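Local coordinates for teicoplanin pseudoaglycone deacetylases Orf2 (Actinoplanes teichomyceticus, PDB 3DFF), which acts as a zinc-dependent deacetylase of the teicoplanin pseudoaglycone, probably hydrolysing a linear amide bond to remove an acetyl group, at residues L11-L17 against L39-A45; V152-I158 against P181-D187. All blocks are in the same frame, centred on the assembly; numbering follows the deposited sequence.

Interaction 1: residues L11-L17 against L39-A45; sequences LAISPHL and LVYTVFA. With ZN (zinc ion), chain B.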
# COMPACT_ATOMS: atom_id res chain seq x y z
N LEU A 11 -9.60 9.90 0.22
CA LEU A 11 -9.16 8.90 -0.77
C LEU A 11 -7.83 8.31 -0.31
O LEU A 11 -6.83 9.03 -0.24
CB LEU A 11 -8.96 9.55 -2.14
CG LEU A 11 -8.40 8.69 -3.29
CD1 LEU A 11 -9.33 7.50 -3.62
CD2 LEU A 11 -8.12 9.55 -4.52
N ALA A 12 -7.85 7.02 0.02
CA ALA A 12 -6.63 6.30 0.35
C ALA A 12 -6.16 5.60 -0.92
O ALA A 12 -6.97 5.03 -1.65
CB ALA A 12 -6.87 5.32 1.47
N ILE A 13 -4.86 5.67 -1.18
CA ILE A 13 -4.32 5.01 -2.38
C ILE A 13 -3.31 3.95 -1.96
O ILE A 13 -2.21 4.27 -1.52
CB ILE A 13 -3.71 6.03 -3.32
CG1 ILE A 13 -4.76 7.12 -3.67
CG2 ILE A 13 -3.17 5.37 -4.59
CD1 ILE A 13 -4.26 8.15 -4.60
N SER A 14 -3.73 2.70 -2.07
CA SER A 14 -2.92 1.57 -1.62
C SER A 14 -2.14 0.98 -2.80
O SER A 14 -2.72 0.75 -3.85
CB SER A 14 -3.84 0.51 -1.02
OG SER A 14 -3.08 -0.52 -0.41
N PRO A 15 -0.84 0.69 -2.62
CA PRO A 15 -0.12 0.01 -3.71
C PRO A 15 -0.71 -1.37 -3.97
O PRO A 15 -1.06 -1.67 -5.12
CB PRO A 15 1.34 -0.10 -3.20
CG PRO A 15 1.41 0.73 -2.00
CD PRO A 15 0.02 0.96 -1.46
N HIS A 16 -0.82 -2.19 -2.92
CA HIS A 16 -1.27 -3.58 -3.06
C HIS A 16 -2.50 -3.83 -2.23
O HIS A 16 -2.89 -3.00 -1.40
CB HIS A 16 -0.20 -4.55 -2.58
CG HIS A 16 1.09 -4.43 -3.31
ND1 HIS A 16 2.28 -4.12 -2.68
CD2 HIS A 16 1.39 -4.61 -4.62
CE1 HIS A 16 3.25 -4.11 -3.57
NE2 HIS A 16 2.74 -4.39 -4.76
N LEU A 17 -3.11 -4.99 -2.46
CA LEU A 17 -4.30 -5.41 -1.74
C LEU A 17 -3.93 -5.91 -0.34
O LEU A 17 -3.76 -7.11 -0.11
CB LEU A 17 -5.05 -6.48 -2.56
CG LEU A 17 -5.53 -6.01 -3.94
CD1 LEU A 17 -5.76 -7.16 -4.87
CD2 LEU A 17 -6.84 -5.18 -3.81
N LEU A 39 -12.91 6.19 0.49
CA LEU A 39 -12.67 5.29 -0.64
C LEU A 39 -11.22 4.85 -0.64
O LEU A 39 -10.32 5.69 -0.62
CB LEU A 39 -12.99 5.98 -1.96
CG LEU A 39 -12.82 5.16 -3.26
CD1 LEU A 39 -13.71 3.93 -3.28
CD2 LEU A 39 -13.08 6.06 -4.46
N VAL A 40 -11.01 3.54 -0.70
CA VAL A 40 -9.65 2.97 -0.74
C VAL A 40 -9.44 2.39 -2.12
O VAL A 40 -10.03 1.36 -2.47
CB VAL A 40 -9.47 1.92 0.35
CG1 VAL A 40 -8.07 1.30 0.29
CG2 VAL A 40 -9.73 2.56 1.75
N TYR A 41 -8.62 3.08 -2.90
CA TYR A 41 -8.28 2.68 -4.27
C TYR A 41 -6.96 1.95 -4.23
O TYR A 41 -5.97 2.49 -3.75
CB TYR A 41 -8.16 3.94 -5.14
CG TYR A 41 -7.47 3.75 -6.48
CD1 TYR A 41 -8.00 2.88 -7.45
CD2 TYR A 41 -6.30 4.44 -6.78
CE1 TYR A 41 -7.37 2.71 -8.68
CE2 TYR A 41 -5.64 4.27 -8.02
CZ TYR A 41 -6.20 3.40 -8.97
OH TYR A 41 -5.58 3.23 -10.18
N THR A 42 -6.94 0.72 -4.75
CA THR A 42 -5.69 -0.03 -4.84
C THR A 42 -5.19 -0.00 -6.29
O THR A 42 -5.90 -0.41 -7.20
CB THR A 42 -5.87 -1.47 -4.37
OG1 THR A 42 -6.33 -1.47 -3.00
CG2 THR A 42 -4.53 -2.25 -4.47
N VAL A 43 -3.98 0.50 -6.46
CA VAL A 43 -3.32 0.66 -7.76
C VAL A 43 -3.02 -0.69 -8.43
O VAL A 43 -3.45 -0.94 -9.56
CB VAL A 43 -2.02 1.47 -7.62
CG1 VAL A 43 -1.29 1.66 -8.96
CG2 VAL A 43 -2.33 2.83 -6.99
N PHE A 44 -2.28 -1.56 -7.74
CA PHE A 44 -1.79 -2.80 -8.35
C PHE A 44 -2.73 -3.96 -8.09
O PHE A 44 -2.35 -5.00 -7.56
CB PHE A 44 -0.32 -3.05 -7.95
CG PHE A 44 0.61 -2.02 -8.51
CD1 PHE A 44 1.01 -2.09 -9.85
CD2 PHE A 44 1.02 -0.93 -7.73
CE1 PHE A 44 1.86 -1.10 -10.41
CE2 PHE A 44 1.86 0.06 -8.29
CZ PHE A 44 2.27 -0.02 -9.65
N ALA A 45 -3.99 -3.77 -8.47
CA ALA A 45 -5.03 -4.79 -8.32
C ALA A 45 -5.47 -5.32 -9.68
O ALA A 45 -6.50 -5.96 -9.78
CB ALA A 45 -6.24 -4.18 -7.56
ZN ZN B . 2.52 -3.70 -0.64
O HOH W 1 -6.07 -2.32 -0.41
O HOH W 2 -2.12 -6.23 -4.98
O HOH W 3 1.50 -5.45 -0.05
O HOH W 4 4.26 -4.66 -0.37
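Thr42 and Leu17 meet at about a right angle where two parallel strands run out into their C-terminal loops. With the Thr42 hydroxyl anti to its own carbonyl carbon (chi1 -59°), the methyl CG2 turns to the other segment and presses on the backbone of His16, 3.4 Å from its C atom; Leu17 CD2 closes over the same methyl at 3.8 Å. Threonine suits the spot, since one branch packs and the other stays polar.

The strands before this point are tightly joined. Ala12 N and Ser14 N donate to Leu39 O and Tyr41 O, while Tyr41 N and Val43 N return bonds to Ala12 O and Ser14 O. Ile13 CG2 lies 3.6 Å from Val43 CG2, both beta-branched, and Ile13 also touches helices 126-147 and 162-178. On the face of Ala12 and Val40 both side chains touch Leu28 of helix 19-33, and the small alanine lets it come close.

Beyond the strands direct contacts thin out and waters join them. Thr42 OG1 is 2.7 Å from one of them, and a second bridges Leu17 N and Phe44 O. Phe44 N still reaches Pro15 O, which also lies in the plane of the Phe44 ring at its edge. Ser14 OG donates to His16 O at 2.7 Å, in the carbonyl plane, and accepts from Ala20 N, so it ties the turn to the start of helix 19-33.

His16 ND1 then binds zinc at 2.1 Å. Asp19 and His164 are further protein ligands, two waters also bind the metal, and His16 NE2 is held by Asp163, which fixes the ring's rotation. This is the first beta-alpha-beta unit of a Rossmann-like sheet, its Pro-His-Leu-Asp-Asp loop forming the zinc site characteristic of PIG-L deacetylases.

Interaction 2: residues V152-I158 against P181-D187; sequences VVTCAAI and PVRLWED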
# COMPACT_ATOMS: atom_id res chain seq x y z
N VAL A 152 -6.00 13.15 0.45
CA VAL A 152 -5.50 11.87 -0.08
C VAL A 152 -4.40 11.35 0.86
O VAL A 152 -3.53 12.12 1.27
CB VAL A 152 -4.91 12.04 -1.49
CG1 VAL A 152 -4.26 10.73 -1.98
CG2 VAL A 152 -5.98 12.47 -2.49
N VAL A 153 -4.45 10.06 1.17
CA VAL A 153 -3.37 9.42 1.93
C VAL A 153 -2.84 8.23 1.14
O VAL A 153 -3.62 7.44 0.63
CB VAL A 153 -3.80 8.95 3.34
CG1 VAL A 153 -2.57 8.59 4.18
CG2 VAL A 153 -4.59 10.08 4.07
N THR A 154 -1.53 8.12 1.08
CA THR A 154 -0.90 6.99 0.37
C THR A 154 0.34 6.56 1.13
O THR A 154 0.56 7.03 2.25
CB THR A 154 -0.57 7.35 -1.09
OG1 THR A 154 -0.25 6.12 -1.77
CG2 THR A 154 0.59 8.33 -1.19
N CYS A 155 1.14 5.67 0.56
CA CYS A 155 2.24 5.08 1.32
C CYS A 155 3.51 5.91 1.25
O CYS A 155 3.80 6.56 0.23
CB CYS A 155 2.54 3.68 0.81
SG CYS A 155 2.97 3.62 -0.96
N ALA A 156 4.30 5.88 2.33
CA ALA A 156 5.64 6.47 2.29
C ALA A 156 6.65 5.66 1.45
O ALA A 156 7.69 6.20 1.08
CB ALA A 156 6.18 6.62 3.73
N ALA A 157 6.33 4.40 1.18
CA ALA A 157 7.24 3.46 0.51
C ALA A 157 8.49 3.18 1.33
O ALA A 157 9.56 2.92 0.79
CB ALA A 157 7.59 3.91 -0.95
N ILE A 158 8.34 3.20 2.65
CA ILE A 158 9.36 2.61 3.52
C ILE A 158 9.49 1.13 3.13
O ILE A 158 8.48 0.44 2.93
CB ILE A 158 8.98 2.79 4.99
CG1 ILE A 158 9.05 4.27 5.36
CG2 ILE A 158 9.87 1.94 5.93
CD1 ILE A 158 8.25 4.64 6.61
N PRO A 181 -4.61 18.17 -0.81
CA PRO A 181 -3.69 17.85 0.29
C PRO A 181 -3.40 16.37 0.29
O PRO A 181 -4.32 15.58 0.07
CB PRO A 181 -4.50 18.15 1.55
CG PRO A 181 -5.63 18.98 1.11
CD PRO A 181 -5.88 18.74 -0.33
N VAL A 182 -2.17 16.01 0.62
CA VAL A 182 -1.77 14.61 0.65
C VAL A 182 -0.91 14.31 1.88
O VAL A 182 -0.14 15.16 2.33
CB VAL A 182 -1.05 14.22 -0.66
CG1 VAL A 182 0.28 14.95 -0.83
CG2 VAL A 182 -0.88 12.70 -0.77
N ARG A 183 -1.07 13.11 2.42
CA ARG A 183 -0.26 12.64 3.54
C ARG A 183 0.26 11.26 3.17
O ARG A 183 -0.33 10.60 2.30
CB ARG A 183 -1.07 12.53 4.83
CG ARG A 183 -1.70 13.84 5.32
CD ARG A 183 -2.46 13.62 6.61
NE ARG A 183 -1.59 13.31 7.75
CZ ARG A 183 -0.95 14.22 8.48
NH1 ARG A 183 -1.06 15.52 8.19
NH2 ARG A 183 -0.17 13.84 9.48
N LEU A 184 1.37 10.85 3.78
CA LEU A 184 1.87 9.49 3.60
C LEU A 184 1.78 8.74 4.91
O LEU A 184 2.09 9.30 5.95
CB LEU A 184 3.33 9.52 3.16
CG LEU A 184 3.67 10.42 1.97
CD1 LEU A 184 5.13 10.28 1.60
CD2 LEU A 184 2.77 10.14 0.77
N TRP A 185 1.39 7.47 4.85
CA TRP A 185 1.40 6.66 6.06
C TRP A 185 2.71 5.91 6.18
O TRP A 185 3.43 5.71 5.20
CB TRP A 185 0.22 5.68 6.11
CG TRP A 185 0.18 4.67 4.99
CD1 TRP A 185 1.14 3.73 4.69
CD2 TRP A 185 -0.87 4.50 4.04
NE1 TRP A 185 0.74 2.98 3.58
CE2 TRP A 185 -0.48 3.45 3.17
CE3 TRP A 185 -2.09 5.14 3.81
CZ2 TRP A 185 -1.31 3.01 2.11
CZ3 TRP A 185 -2.90 4.71 2.74
CH2 TRP A 185 -2.50 3.66 1.92
N GLU A 186 3.01 5.48 7.40
CA GLU A 186 4.19 4.67 7.64
C GLU A 186 3.88 3.24 7.20
O GLU A 186 2.98 2.60 7.75
CB GLU A 186 4.52 4.73 9.13
CG GLU A 186 5.80 4.04 9.48
CD GLU A 186 6.07 4.03 10.97
OE1 GLU A 186 5.12 3.86 11.77
OE2 GLU A 186 7.25 4.20 11.35
N ASP A 187 4.61 2.73 6.19
CA ASP A 187 4.30 1.39 5.65
C ASP A 187 4.49 0.35 6.74
O ASP A 187 5.57 0.25 7.30
CB ASP A 187 5.20 1.01 4.46
CG ASP A 187 5.23 2.07 3.38
OD1 ASP A 187 4.84 1.73 2.23
OD2 ASP A 187 5.65 3.22 3.66
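Trp185 lays its indole over the backbone of Thr154 and Cys155. Cys155 CA stands 3.7 Å from the centroid of the five-membered ring, a CH-pi contact over the face, and Thr154 O lies above that same face. Trp185 CG sits between the backbone N and the carbonyl carbon (chi1 61°), folding the indole back over the neighbouring strand, where the six-membered part meets Val153: CG1 is 3.5 Å from CE3. On the opposite side of the sheet the side chains of Thr154 and Leu184 lie side by side, pointing the same way, with Thr154 CG2 3.4 Å from Leu184 CD2, tighter than a usual carbon contact.

Backbone bonds set this register from Val152 N to Pro181 O through to Ala156 N on Trp185 O. Beyond them the chain turns, and Asp187 reaches across: its OD2 accepts a weak bond from Ile158 N at 2.9 Å and lies 2.8 Å from Ala157 N. A short carboxylate fits such a turn full of backbone N-H groups. Its other oxygen, OD1, is hydrogen-bonded to ND1 of the zinc ligand His164, which would help to orient that ligand from the second shell.

Outward again, Glu186 OE1 bonds His250. Strand 263-269 runs antiparallel along the far edge of 182-185, helix 162-178 covers Thr154 and Val182, and helix 19-33 lies against Val153 and Trp185.

Overall arrangement
Interactions 1 and 2 are strand pairs, each from a beta-alpha-beta unit of one sheet, their centres 11 Å apart, joined where strand 9-14 runs beside strand 151-155. Ile13 is central to the seam: its N is 2.8 Å from Val153 O, and its O is 2.7 Å from Thr154 OG1, both probable hydrogen bonds. Trp185 CH2 also packs 3.5 Å from Ile13 O, and Pro15 CG rests 3.4 Å from Cys155 SG. The C-terminal ends of these parallel strands lie near one metal site. Interaction 1 supplies a zinc ligand directly, whereas in interaction 2 the nearest atom of the Asp187 side chain is about 7 Å from the zinc, so any influence on it is indirect.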